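Spore germination protein GerM (Bacillus subtilis subsp. subtilis str. 168, PDB 6GZB) is of unknown molecular function but affects both sporulation and germination, and is built from tandem GerMN domains. Local coordinates at residues Gly118-Asp123 against Trp145-Phe150; Ala102-Asp107 against Gln137-Ser142; Glu127-Lys132 against Leu158-His163; Thr51-Leu56 against Val336-Phe341. All coordinates share one frame; numbering follows the deposited sequence.

Interaction 1: Gly118-Asp123 against Trp145-Phe150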
loop_
_atom_site.group_PDB
_atom_site.type_symbol
_atom_site.label_atom_id
_atom_site.label_comp_id
_atom_site.label_asym_id
_atom_site.label_seq_id
_atom_site.Cartn_x
_atom_site.Cartn_y
_atom_site.Cartn_z
ATOM N N GLY A 118 -5.341 1.251 -19.895
ATOM C CA GLY A 118 -5.132 1.346 -18.448
ATOM C C GLY A 118 -3.828 2.039 -18.075
ATOM O O GLY A 118 -3.503 2.167 -16.897
ATOM N N THR A 119 -3.106 2.525 -19.077
ATOM C CA THR A 119 -1.837 3.197 -18.858
ATOM C C THR A 119 -2.075 4.672 -18.604
ATOM O O THR A 119 -2.756 5.338 -19.379
ATOM C CB THR A 119 -0.916 3.059 -20.087
ATOM O OG1 THR A 119 -0.593 1.681 -20.287
ATOM C CG2 THR A 119 0.368 3.850 -19.894
ATOM N N ALA A 120 -1.509 5.185 -17.519
ATOM C CA ALA A 120 -1.488 6.622 -17.289
ATOM C C ALA A 120 -0.103 7.161 -17.554
ATOM O O ALA A 120 0.889 6.621 -17.058
ATOM C CB ALA A 120 -1.904 6.941 -15.865
ATOM N N ILE A 121 -0.038 8.220 -18.350
ATOM C CA ILE A 121 1.220 8.881 -18.622
ATOM C C ILE A 121 1.283 10.178 -17.832
ATOM O O ILE A 121 0.466 11.079 -18.023
ATOM C CB ILE A 121 1.382 9.171 -20.128
ATOM C CG1 ILE A 121 1.452 7.855 -20.906
ATOM C CG2 ILE A 121 2.647 9.972 -20.380
ATOM C CD1 ILE A 121 1.205 8.002 -22.388
ATOM N N ALA A 122 2.222 10.244 -16.900
ATOM C CA ALA A 122 2.373 11.417 -16.060
ATOM C C ALA A 122 3.542 12.236 -16.558
ATOM O O ALA A 122 4.690 11.802 -16.469
ATOM C CB ALA A 122 2.596 11.006 -14.613
ATOM N N ASP A 123 3.242 13.419 -17.087
ATOM C CA ASP A 123 4.250 14.256 -17.735
ATOM C C ASP A 123 4.530 15.464 -16.845
ATOM O O ASP A 123 3.668 16.311 -16.651
ATOM C CB ASP A 123 3.746 14.704 -19.117
ATOM C CG ASP A 123 4.840 15.336 -19.979
ATOM O OD1 ASP A 123 5.980 15.501 -19.494
ATOM O OD2 ASP A 123 4.544 15.725 -21.127
ATOM N N TRP A 145 1.605 4.431 -6.950
ATOM C CA TRP A 145 0.531 3.949 -6.099
ATOM C C TRP A 145 -0.598 4.967 -6.024
ATOM O O TRP A 145 -1.775 4.593 -5.953
ATOM C CB TRP A 145 1.042 3.597 -4.702
ATOM C CG TRP A 145 1.710 2.263 -4.645
ATOM C CD1 TRP A 145 2.852 1.899 -5.289
ATOM C CD2 TRP A 145 1.267 1.110 -3.931
ATOM N NE1 TRP A 145 3.129 0.584 -5.052
ATOM C CE2 TRP A 145 2.185 0.073 -4.207
ATOM C CE3 TRP A 145 0.190 0.848 -3.082
ATOM C CZ2 TRP A 145 2.046 -1.214 -3.682
ATOM C CZ3 TRP A 145 0.053 -0.437 -2.553
ATOM C CH2 TRP A 145 0.969 -1.450 -2.864
ATOM N N THR A 146 -0.254 6.246 -6.119
ATOM C CA THR A 146 -1.279 7.285 -6.144
ATOM C C THR A 146 -2.142 7.215 -7.418
ATOM O O THR A 146 -3.376 7.268 -7.350
ATOM C CB THR A 146 -0.678 8.689 -5.976
ATOM O OG1 THR A 146 0.012 8.770 -4.724
ATOM C CG2 THR A 146 -1.774 9.744 -6.003
ATOM N N LEU A 147 -1.500 7.022 -8.566
ATOM C CA LEU A 147 -2.220 6.939 -9.834
ATOM C C LEU A 147 -3.067 5.676 -9.922
ATOM O O LEU A 147 -4.190 5.711 -10.416
ATOM C CB LEU A 147 -1.250 6.996 -11.019
ATOM C CG LEU A 147 -0.700 8.386 -11.330
ATOM C CD1 LEU A 147 0.319 8.330 -12.462
ATOM C CD2 LEU A 147 -1.840 9.325 -11.675
ATOM N N THR A 148 -2.543 4.564 -9.424
ATOM C CA THR A 148 -3.204 3.275 -9.603
ATOM C C THR A 148 -4.321 3.025 -8.612
ATOM O O THR A 148 -4.949 1.964 -8.638
ATOM C CB THR A 148 -2.204 2.097 -9.550
ATOM O OG1 THR A 148 -1.377 2.198 -8.388
ATOM C CG2 THR A 148 -1.323 2.106 -10.798
ATOM N N GLN A 149 -4.619 4.004 -7.765
ATOM C CA GLN A 149 -5.810 3.888 -6.922
ATOM C C GLN A 149 -7.088 3.973 -7.765
ATOM O O GLN A 149 -8.142 3.531 -7.342
ATOM C CB GLN A 149 -5.829 4.961 -5.829
ATOM C CG GLN A 149 -6.282 6.333 -6.297
ATOM C CD GLN A 149 -6.115 7.377 -5.214
ATOM O OE1 GLN A 149 -6.944 7.472 -4.316
ATOM N NE2 GLN A 149 -5.022 8.137 -5.270
ATOM N N PHE A 150 -6.994 4.597 -8.932
ATOM C CA PHE A 150 -8.143 4.767 -9.809
ATOM C C PHE A 150 -8.361 3.532 -10.675
ATOM O O PHE A 150 -7.406 2.897 -11.145
ATOM C CB PHE A 150 -7.932 5.979 -10.705
ATOM C CG PHE A 150 -7.750 7.255 -9.956
ATOM C CD1 PHE A 150 -8.842 7.926 -9.439
ATOM C CD2 PHE A 150 -6.487 7.798 -9.778
ATOM C CE1 PHE A 150 -8.679 9.117 -8.752
ATOM C CE2 PHE A 150 -6.314 8.980 -9.079
ATOM C CZ PHE A 150 -7.411 9.631 -8.546
#
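Two residues beyond Leu147, whose side chain reaches across to Ala120 and Ala122, the amide nitrogen NE2 of Gln149 is gripped by two backbone carbonyls. One is Thr146 O, 2.8 Å from Gln149 NE2, and the bond is nearly straight, with 161° at the hydrogen. It arrives on a lone pair in the carbonyl plane and lies almost in the amide plane of Gln149. The other is the carbonyl of Glu55 in strand 51-60, so a single side-chain amide ties the C-terminal end of helix 136-147 to a neighbouring strand. Residues Leu147 to Phe150 form a type I turn here, closed by a weak backbone bond of 3.4 Å from Phe150 N to Leu147 O. The CG of Gln149 rests over one face of the Phe150 ring, offset toward its rim.

Across the contact everything is apolar. With CG anti to its carbonyl carbon (chi1 -76°), Leu147 extends its branched end toward strand 119-124, and one methyl does the touching: CD1 lies 4.1 Å from Ala122 CB and 4.3 Å from Ala120 CB. Ala120 and Ala122 are two residues apart in the strand, so both methyls face the helix, while the CB of Ile121 points away. The small alanines are consistent with the 7.5 Å separation of the CA atoms of Ala120 and Leu147. Leu83 and Val156 also touch Leu147. The example illustrates a division of labour in a beta-alpha-beta unit: directional polar bonds shape the helix end, whereas contact between these segments has no hydrogen bond and rests on burial and van der Waals packing.

Interaction 2: Ala102-Asp107 against Gln137-Ser142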
loop_
_atom_site.group_PDB
_atom_site.type_symbol
_atom_site.label_atom_id
_atom_site.label_comp_id
_atom_site.label_asym_id
_atom_site.label_seq_id
_atom_site.Cartn_x
_atom_site.Cartn_y
_atom_site.Cartn_z
ATOM N N ALA A 102 5.336 15.788 2.042
ATOM C CA ALA A 102 5.025 15.687 0.631
ATOM C C ALA A 102 6.196 15.076 -0.124
ATOM O O ALA A 102 7.247 14.804 0.456
ATOM C CB ALA A 102 4.675 17.050 0.076
ATOM N N VAL A 103 6.009 14.831 -1.413
ATOM C CA VAL A 103 6.884 13.911 -2.146
ATOM C C VAL A 103 7.593 14.586 -3.321
ATOM O O VAL A 103 8.790 14.408 -3.524
ATOM C CB VAL A 103 6.082 12.709 -2.682
ATOM C CG1 VAL A 103 6.972 11.798 -3.516
ATOM C CG2 VAL A 103 5.467 11.931 -1.537
ATOM N N LEU A 104 6.835 15.285 -4.148
ATOM C CA LEU A 104 7.400 15.914 -5.337
ATOM C C LEU A 104 7.976 17.280 -4.982
ATOM O O LEU A 104 7.474 17.955 -4.080
ATOM C CB LEU A 104 6.334 16.062 -6.415
ATOM C CG LEU A 104 5.686 14.751 -6.860
ATOM C CD1 LEU A 104 4.547 15.019 -7.834
ATOM C CD2 LEU A 104 6.732 13.819 -7.462
ATOM N N PRO A 105 9.055 17.682 -5.672
ATOM C CA PRO A 105 9.714 18.959 -5.394
ATOM C C PRO A 105 8.801 20.149 -5.648
ATOM O O PRO A 105 7.901 20.076 -6.487
ATOM C CB PRO A 105 10.894 18.965 -6.365
ATOM C CG PRO A 105 11.139 17.521 -6.681
ATOM C CD PRO A 105 9.781 16.894 -6.682
ATOM N N ALA A 106 9.020 21.228 -4.901
ATOM C CA ALA A 106 8.206 22.436 -5.020
ATOM C C ALA A 106 8.164 22.923 -6.459
ATOM O O ALA A 106 9.147 22.813 -7.195
ATOM C CB ALA A 106 8.749 23.535 -4.114
ATOM N N ASP A 107 6.991 23.403 -6.861
ATOM C CA ASP A 107 6.794 24.026 -8.163
ATOM C C ASP A 107 6.780 23.009 -9.303
ATOM O O ASP A 107 6.751 23.389 -10.470
ATOM C CB ASP A 107 7.856 25.097 -8.423
ATOM C CG ASP A 107 7.799 26.234 -7.419
ATOM O OD1 ASP A 107 6.704 26.802 -7.219
ATOM O OD2 ASP A 107 8.856 26.560 -6.834
ATOM N N GLN A 137 13.500 6.284 -5.144
ATOM C CA GLN A 137 12.558 5.172 -5.224
ATOM C C GLN A 137 11.221 5.530 -4.590
ATOM O O GLN A 137 10.182 5.093 -5.053
ATOM C CB GLN A 137 13.125 3.926 -4.537
ATOM C CG GLN A 137 14.138 3.160 -5.361
ATOM C CD GLN A 137 13.997 1.666 -5.186
ATOM O OE1 GLN A 137 13.255 1.007 -5.921
ATOM N NE2 GLN A 137 14.669 1.128 -4.179
ATOM N N LYS A 138 11.253 6.330 -3.529
ATOM C CA LYS A 138 10.024 6.771 -2.876
ATOM C C LYS A 138 9.131 7.512 -3.849
ATOM O O LYS A 138 7.924 7.282 -3.896
ATOM C CB LYS A 138 10.347 7.688 -1.690
ATOM C CG LYS A 138 11.175 7.033 -0.599
ATOM C CD LYS A 138 11.428 7.998 0.553
ATOM C CE LYS A 138 12.670 7.608 1.334
ATOM N NZ LYS A 138 12.592 6.235 1.892
ATOM N N ILE A 139 9.730 8.419 -4.617
ATOM C CA ILE A 139 8.981 9.217 -5.575
ATOM C C ILE A 139 8.303 8.343 -6.636
ATOM O O ILE A 139 7.122 8.520 -6.934
ATOM C CB ILE A 139 9.894 10.270 -6.228
ATOM C CG1 ILE A 139 10.192 11.377 -5.218
ATOM C CG2 ILE A 139 9.259 10.853 -7.482
ATOM C CD1 ILE A 139 11.436 12.173 -5.544
ATOM N N VAL A 140 9.034 7.385 -7.188
ATOM C CA VAL A 140 8.465 6.485 -8.198
ATOM C C VAL A 140 7.289 5.694 -7.626
ATOM O O VAL A 140 6.245 5.565 -8.256
ATOM C CB VAL A 140 9.510 5.482 -8.731
ATOM C CG1 VAL A 140 8.877 4.558 -9.768
ATOM C CG2 VAL A 140 10.693 6.215 -9.345
ATOM N N GLN A 141 7.464 5.167 -6.421
ATOM C CA GLN A 141 6.428 4.364 -5.783
ATOM C C GLN A 141 5.213 5.204 -5.415
ATOM O O GLN A 141 4.075 4.762 -5.605
ATOM C CB GLN A 141 6.984 3.668 -4.545
ATOM C CG GLN A 141 7.974 2.563 -4.870
ATOM C CD GLN A 141 8.817 2.145 -3.689
ATOM O OE1 GLN A 141 8.643 2.645 -2.572
ATOM N NE2 GLN A 141 9.738 1.210 -3.925
ATOM N N SER A 142 5.457 6.415 -4.911
ATOM C CA SER A 142 4.378 7.335 -4.556
ATOM C C SER A 142 3.487 7.660 -5.754
ATOM O O SER A 142 2.263 7.544 -5.698
ATOM C CB SER A 142 4.955 8.630 -3.985
ATOM O OG SER A 142 3.935 9.596 -3.778
#
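Val103 meets Ile139 and Ser142 with every atom of its side chain beyond CA. Its CB already lies 3.9 Å from Ser142 OG. From there the branch divides: CG1, held anti to the backbone N (chi1 176°), runs against the flank of Ile139, 3.7 Å from Ile139 CG1, the two side chains sliding past each other in opposite directions. The second methyl, CG2, leans on the serine, 3.6 Å from Ser142 OG. That hydroxyl is not left to the valine, since it hydrogen-bonds the carbonyl of Tyr57; the methyls merely enclose a buried oxygen that is already paired. The CG2 branch of Ile139 meets Leu104, whose CD2 is 3.9 Å from Ile139 CG2, and Ile139 CG1 also packs against the backbone oxygen of Val103.

A stretch without regular structure thus packs on the helix chiefly through Val103, with Leu104 beside it. Backbone hydrogen bonds from Val103 and Leu104 to Leu86 also tie the loop down. The loop 102-107 runs between strands 100-101 and 110-114: Val103 packs on Ile59 of strand 51-60, and helix 136-147 offers the face carrying Ile139 and Ser142.

Interaction 3: Glu127-Lys132 against Leu158-His163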
loop_
_atom_site.group_PDB
_atom_site.type_symbol
_atom_site.label_atom_id
_atom_site.label_comp_id
_atom_site.label_asym_id
_atom_site.label_seq_id
_atom_site.Cartn_x
_atom_site.Cartn_y
_atom_site.Cartn_z
ATOM N N GLU A 127 11.041 20.846 -12.701
ATOM C CA GLU A 127 11.253 20.865 -11.241
ATOM C C GLU A 127 11.208 19.463 -10.632
ATOM O O GLU A 127 11.719 19.240 -9.525
ATOM C CB GLU A 127 10.201 21.738 -10.562
ATOM C CG GLU A 127 10.420 23.226 -10.756
ATOM C CD GLU A 127 9.838 23.745 -12.054
ATOM O OE1 GLU A 127 9.250 22.943 -12.818
ATOM O OE2 GLU A 127 9.949 24.966 -12.293
ATOM N N PHE A 128 10.577 18.529 -11.347
ATOM C CA PHE A 128 10.529 17.125 -10.937
ATOM C C PHE A 128 11.916 16.585 -10.583
ATOM O O PHE A 128 12.042 15.652 -9.787
ATOM C CB PHE A 128 9.908 16.282 -12.057
ATOM C CG PHE A 128 9.762 14.822 -11.718
ATOM C CD1 PHE A 128 8.646 14.365 -11.041
ATOM C CD2 PHE A 128 10.715 13.896 -12.133
ATOM C CE1 PHE A 128 8.488 13.017 -10.761
ATOM C CE2 PHE A 128 10.557 12.544 -11.872
ATOM C CZ PHE A 128 9.452 12.104 -11.173
ATOM N N LYS A 129 12.955 17.190 -11.157
ATOM C CA LYS A 129 14.318 16.715 -10.962
ATOM C C LYS A 129 14.903 17.133 -9.624
ATOM O O LYS A 129 15.933 16.600 -9.213
ATOM C CB LYS A 129 15.224 17.215 -12.082
ATOM C CG LYS A 129 14.851 16.693 -13.454
ATOM C CD LYS A 129 15.897 17.079 -14.492
ATOM C CE LYS A 129 15.491 16.600 -15.875
ATOM N NZ LYS A 129 16.100 17.406 -16.966
ATOM N N ASN A 130 14.242 18.061 -8.934
ATOM C CA ASN A 130 14.844 18.721 -7.773
ATOM C C ASN A 130 14.595 17.978 -6.466
ATOM O O ASN A 130 14.192 18.583 -5.479
ATOM C CB ASN A 130 14.312 20.144 -7.630
ATOM C CG ASN A 130 14.677 21.026 -8.802
ATOM O OD1 ASN A 130 15.672 20.795 -9.486
ATOM N ND2 ASN A 130 13.848 22.032 -9.057
ATOM N N TYR A 131 14.876 16.682 -6.447
ATOM C CA TYR A 131 14.724 15.878 -5.244
ATOM C C TYR A 131 16.084 15.362 -4.783
ATOM O O TYR A 131 17.037 15.348 -5.552
ATOM C CB TYR A 131 13.771 14.711 -5.513
ATOM C CG TYR A 131 14.232 13.768 -6.607
ATOM C CD1 TYR A 131 15.106 12.734 -6.331
ATOM C CD2 TYR A 131 13.774 13.905 -7.906
ATOM C CE1 TYR A 131 15.504 11.852 -7.316
ATOM C CE2 TYR A 131 14.167 13.031 -8.899
ATOM C CZ TYR A 131 15.067 12.028 -8.606
ATOM O OH TYR A 131 15.490 11.151 -9.585
ATOM N N LYS A 132 16.159 14.913 -3.535
ATOM C CA LYS A 132 17.364 14.262 -3.025
ATOM C C LYS A 132 17.450 12.810 -3.482
ATOM O O LYS A 132 16.445 12.105 -3.543
ATOM C CB LYS A 132 17.380 14.310 -1.499
ATOM C CG LYS A 132 17.544 15.710 -0.934
ATOM C CD LYS A 132 17.604 15.692 0.586
ATOM C CE LYS A 132 17.874 17.080 1.152
ATOM N NZ LYS A 132 17.028 17.389 2.341
ATOM N N LEU A 158 6.262 7.545 -16.929
ATOM C CA LEU A 158 6.713 8.832 -16.417
ATOM C C LEU A 158 7.396 9.625 -17.529
ATOM O O LEU A 158 8.155 9.070 -18.311
ATOM C CB LEU A 158 7.692 8.611 -15.264
ATOM C CG LEU A 158 7.167 8.516 -13.822
ATOM C CD1 LEU A 158 5.690 8.203 -13.725
ATOM C CD2 LEU A 158 7.970 7.511 -13.018
ATOM N N ARG A 159 7.104 10.917 -17.614
ATOM C CA ARG A 159 7.835 11.794 -18.519
ATOM C C ARG A 159 8.240 13.076 -17.823
ATOM O O ARG A 159 7.587 13.512 -16.875
ATOM C CB ARG A 159 6.979 12.130 -19.739
ATOM C CG ARG A 159 6.761 10.958 -20.679
ATOM C CD ARG A 159 5.772 11.316 -21.775
ATOM N NE ARG A 159 5.565 10.207 -22.696
ATOM C CZ ARG A 159 4.850 10.282 -23.812
ATOM N NH1 ARG A 159 4.311 11.435 -24.194
ATOM N NH2 ARG A 159 4.711 9.208 -24.569
ATOM N N ILE A 160 9.315 13.687 -18.311
ATOM C CA ILE A 160 9.650 15.065 -17.952
ATOM C C ILE A 160 9.670 15.936 -19.207
ATOM O O ILE A 160 10.428 15.679 -20.139
ATOM C CB ILE A 160 11.015 15.151 -17.254
ATOM C CG1 ILE A 160 11.043 14.248 -16.022
ATOM C CG2 ILE A 160 11.325 16.588 -16.857
ATOM C CD1 ILE A 160 12.413 14.156 -15.379
ATOM N N ASN A 161 8.766 16.907 -19.257
ATOM C CA ASN A 161 8.601 17.755 -20.430
ATOM C C ASN A 161 8.504 16.935 -21.716
ATOM O O ASN A 161 9.087 17.289 -22.732
ATOM C CB ASN A 161 9.751 18.757 -20.512
ATOM C CG ASN A 161 9.579 19.921 -19.548
ATOM O OD1 ASN A 161 10.534 20.358 -18.903
ATOM N ND2 ASN A 161 8.349 20.416 -19.430
ATOM N N GLY A 162 7.770 15.828 -21.656
ATOM C CA GLY A 162 7.471 15.032 -22.835
ATOM C C GLY A 162 8.522 13.978 -23.145
ATOM O O GLY A 162 8.301 13.103 -23.979
ATOM N N HIS A 163 9.639 14.012 -22.424
ATOM C CA HIS A 163 10.707 13.030 -22.618
ATOM C C HIS A 163 10.460 11.792 -21.755
ATOM O O HIS A 163 10.233 11.905 -20.552
ATOM C CB HIS A 163 12.058 13.661 -22.268
ATOM C CG HIS A 163 13.196 12.692 -22.241
ATOM N ND1 HIS A 163 13.713 12.115 -23.382
ATOM C CD2 HIS A 163 13.949 12.235 -21.213
ATOM C CE1 HIS A 163 14.717 11.320 -23.052
ATOM N NE2 HIS A 163 14.869 11.362 -21.741
#
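Phe128 and Ile160 meet with their side chains crossing at about a right angle. The tip of the isoleucine does most of the work: Ile160 CD1 lies 3.7 Å from Phe128 CD2 and comes to the ring obliquely, while Ile160 CG1 follows at 3.9 Å from the same ring atom. Phe128 CG is anti to the backbone N (chi1 -178°), which swings the ring out of the short 3-10 turn toward the strand. The ring does not depend on Ile160 alone, for it stacks with Phe124 and touches Ile139.

Lys129 crosses the same isoleucine at a slant. Its chain is extended beyond CG, and its methylenes pass slantwise over the methyl, with both Lys129 CG and Lys129 CE 4.0 Å from Ile160 CD1. One methyl thus meets both a buried ring and the aliphatic part of an exposed lysine.

The backbones on both sides turn sharply. Asn130 N bonds Glu127 O at 2.8 Å, and Asn130 is the centre of an inverse gamma turn. Opposite, Ile160 and His163 bracket a type I' turn, bonded in both directions by their backbone groups, closing a two-residue beta hairpin. Asp123 OD1 accepts a hydrogen bond from Gly162 N inside that turn. The contact thus joins the loop between strand 119-124 and helix 136-147 to the end of strand 155-160, where the chain reverses into strand 163-164, while Ile139 and Val143 of the helix touch Phe128 and Leu158.

Interaction 4: Thr51-Leu56 against Val336-Phe341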
loop_
_atom_site.group_PDB
_atom_site.type_symbol
_atom_site.label_atom_id
_atom_site.label_comp_id
_atom_site.label_asym_id
_atom_site.label_seq_id
_atom_site.Cartn_x
_atom_site.Cartn_y
_atom_site.Cartn_z
ATOM N N THR A 51 -15.729 18.021 -1.509
ATOM C CA THR A 51 -14.461 17.285 -1.535
ATOM C C THR A 51 -14.690 15.793 -1.749
ATOM O O THR A 51 -15.778 15.284 -1.500
ATOM C CB THR A 51 -13.648 17.467 -0.232
ATOM O OG1 THR A 51 -14.364 16.915 0.879
ATOM C CG2 THR A 51 -13.346 18.937 0.029
ATOM N N VAL A 52 -13.651 15.107 -2.222
ATOM C CA VAL A 52 -13.643 13.654 -2.317
ATOM C C VAL A 52 -12.424 13.098 -1.575
ATOM O O VAL A 52 -11.324 13.650 -1.672
ATOM C CB VAL A 52 -13.583 13.206 -3.789
ATOM C CG1 VAL A 52 -13.744 11.698 -3.905
ATOM C CG2 VAL A 52 -14.664 13.911 -4.589
ATOM N N MET A 53 -12.634 12.043 -0.797
ATOM C CA MET A 53 -11.548 11.422 -0.050
ATOM C C MET A 53 -10.644 10.644 -1.006
ATOM O O MET A 53 -11.113 9.811 -1.765
ATOM C CB MET A 53 -12.113 10.480 1.018
ATOM C CG MET A 53 -12.921 11.176 2.112
ATOM S SD MET A 53 -12.090 12.621 2.800
ATOM C CE MET A 53 -10.819 11.851 3.796
ATOM N N ARG A 54 -9.352 10.934 -0.979
ATOM C CA ARG A 54 -8.423 10.388 -1.963
ATOM C C ARG A 54 -7.152 9.874 -1.281
ATOM O O ARG A 54 -6.644 10.495 -0.355
ATOM C CB ARG A 54 -8.068 11.466 -2.991
ATOM C CG ARG A 54 -7.501 10.921 -4.282
ATOM C CD ARG A 54 -8.591 10.228 -5.079
ATOM N NE ARG A 54 -9.519 11.195 -5.653
ATOM C CZ ARG A 54 -10.697 10.882 -6.180
ATOM N NH1 ARG A 54 -11.123 9.627 -6.168
ATOM N NH2 ARG A 54 -11.449 11.828 -6.723
ATOM N N GLU A 55 -6.619 8.758 -1.767
ATOM C CA GLU A 55 -5.337 8.258 -1.279
ATOM C C GLU A 55 -4.202 9.130 -1.809
ATOM O O GLU A 55 -4.075 9.339 -3.016
ATOM C CB GLU A 55 -5.122 6.798 -1.692
ATOM C CG GLU A 55 -5.969 5.777 -0.942
ATOM C CD GLU A 55 -5.715 4.337 -1.406
ATOM O OE1 GLU A 55 -4.772 4.089 -2.202
ATOM O OE2 GLU A 55 -6.440 3.437 -0.939
ATOM N N LEU A 56 -3.406 9.674 -0.897
ATOM C CA LEU A 56 -2.128 10.275 -1.260
ATOM C C LEU A 56 -1.006 9.471 -0.622
ATOM O O LEU A 56 -0.994 9.263 0.591
ATOM C CB LEU A 56 -2.056 11.727 -0.797
ATOM C CG LEU A 56 -3.166 12.657 -1.276
ATOM C CD1 LEU A 56 -2.958 14.043 -0.677
ATOM C CD2 LEU A 56 -3.205 12.728 -2.795
ATOM N N VAL A 336 -8.438 3.827 3.041
ATOM C CA VAL A 336 -7.211 3.323 3.652
ATOM C C VAL A 336 -6.479 4.455 4.379
ATOM O O VAL A 336 -6.092 5.439 3.761
ATOM C CB VAL A 336 -6.277 2.722 2.585
ATOM C CG1 VAL A 336 -4.985 2.217 3.220
ATOM C CG2 VAL A 336 -6.989 1.607 1.833
ATOM N N ASN A 337 -6.303 4.324 5.692
ATOM C CA ASN A 337 -5.486 5.281 6.452
ATOM C C ASN A 337 -6.051 6.701 6.342
ATOM O O ASN A 337 -5.376 7.619 5.875
ATOM C CB ASN A 337 -4.044 5.296 5.927
ATOM C CG ASN A 337 -3.296 4.005 6.199
ATOM O OD1 ASN A 337 -3.655 3.241 7.086
ATOM N ND2 ASN A 337 -2.184 3.812 5.495
ATOM N N THR A 338 -7.295 6.886 6.753
ATOM C CA THR A 338 -7.866 8.221 6.798
ATOM C C THR A 338 -6.935 9.097 7.605
ATOM O O THR A 338 -6.468 8.698 8.662
ATOM C CB THR A 338 -9.271 8.214 7.428
ATOM O OG1 THR A 338 -10.118 7.364 6.649
ATOM C CG2 THR A 338 -9.857 9.618 7.439
ATOM N N GLY A 339 -6.544 10.221 7.027
ATOM C CA GLY A 339 -5.610 11.118 7.683
ATOM C C GLY A 339 -6.273 11.988 8.737
ATOM O O GLY A 339 -7.492 12.167 8.732
ATOM N N SER A 340 -5.461 12.506 9.658
ATOM C CA SER A 340 -5.900 13.546 10.597
ATOM C C SER A 340 -5.047 14.797 10.448
ATOM O O SER A 340 -3.827 14.756 10.565
ATOM C CB SER A 340 -5.800 13.051 12.036
ATOM O OG SER A 340 -6.721 12.000 12.259
ATOM N N PHE A 341 -5.700 15.915 10.187
ATOM C CA PHE A 341 -5.014 17.186 10.110
ATOM C C PHE A 341 -5.799 18.253 10.858
ATOM O O PHE A 341 -5.403 19.409 10.826
ATOM C CB PHE A 341 -4.826 17.603 8.648
ATOM C CG PHE A 341 -6.103 17.669 7.875
ATOM C CD1 PHE A 341 -6.684 16.518 7.387
ATOM C CD2 PHE A 341 -6.765 18.876 7.706
ATOM C CE1 PHE A 341 -7.903 16.564 6.732
ATOM C CE2 PHE A 341 -7.979 18.934 7.046
ATOM C CZ PHE A 341 -8.549 17.774 6.555
#
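Val336 opens the second segment by lying against the carboxylate of Glu55. Its CG2 methyl is 3.4 Å from Glu55 OE2, and its CB is 3.6 Å from that same oxygen, the two side chains crossing obliquely. Glu55 gets there because its chain is extended beyond CG (chi2 180°), carrying the carboxylate from the strand to the valine. The acid is not spent on an apolar neighbour alone: its OE1 hydrogen-bonds the hydroxyl of Tyr57 and makes a long, weak ion pair with Arg181.

At Asn337 the backbone takes a left-handed conformation, and its side chain takes no part in the contact and bridges strands 65-73 and 213-223, with OD1 accepting from Tyr215 N and ND2 donating to Ala67 O. Thr338 then returns to the contact at its rim, where its CG2 methyl sits 4.4 Å from Met53 CE, a loose methyl-to-methyl touch, while its hydroxyl is hydrogen-bonded to Gln335 OE1. Gly339 bonds by its backbone to Thr69, as does Asn337, and the C-terminal Phe341 reaches Pro71 and Ile95.

No hydrogen bond joins the two segments directly. The C-terminal tail instead follows strand 65-73, the antiparallel neighbour of strand 51-60, and Asn337 extends the connection to strand 213-223, so that the last residues of the chain lie beside the strand that begins the fold.

From the N terminus, strand 51-60 supplies the first half of interaction 4, whose partner arrives only in the last residues; the loop it closes encloses the other three. Inside it, the first halves of interactions 2, 1 and 3 follow in that order and their second halves come in the same order, so each of these contacts crosses both others. Interactions 1 and 2 share helix 136-147, binding it to strand 119-124 and to the loop 102-107. Interaction 3 ties the chain before that helix to strand 155-160 beyond it, with Ala122 and Arg159 linking it to interaction 1 through the sheet. Interaction 1 also touches interaction 4, Phe150 packing on Arg54.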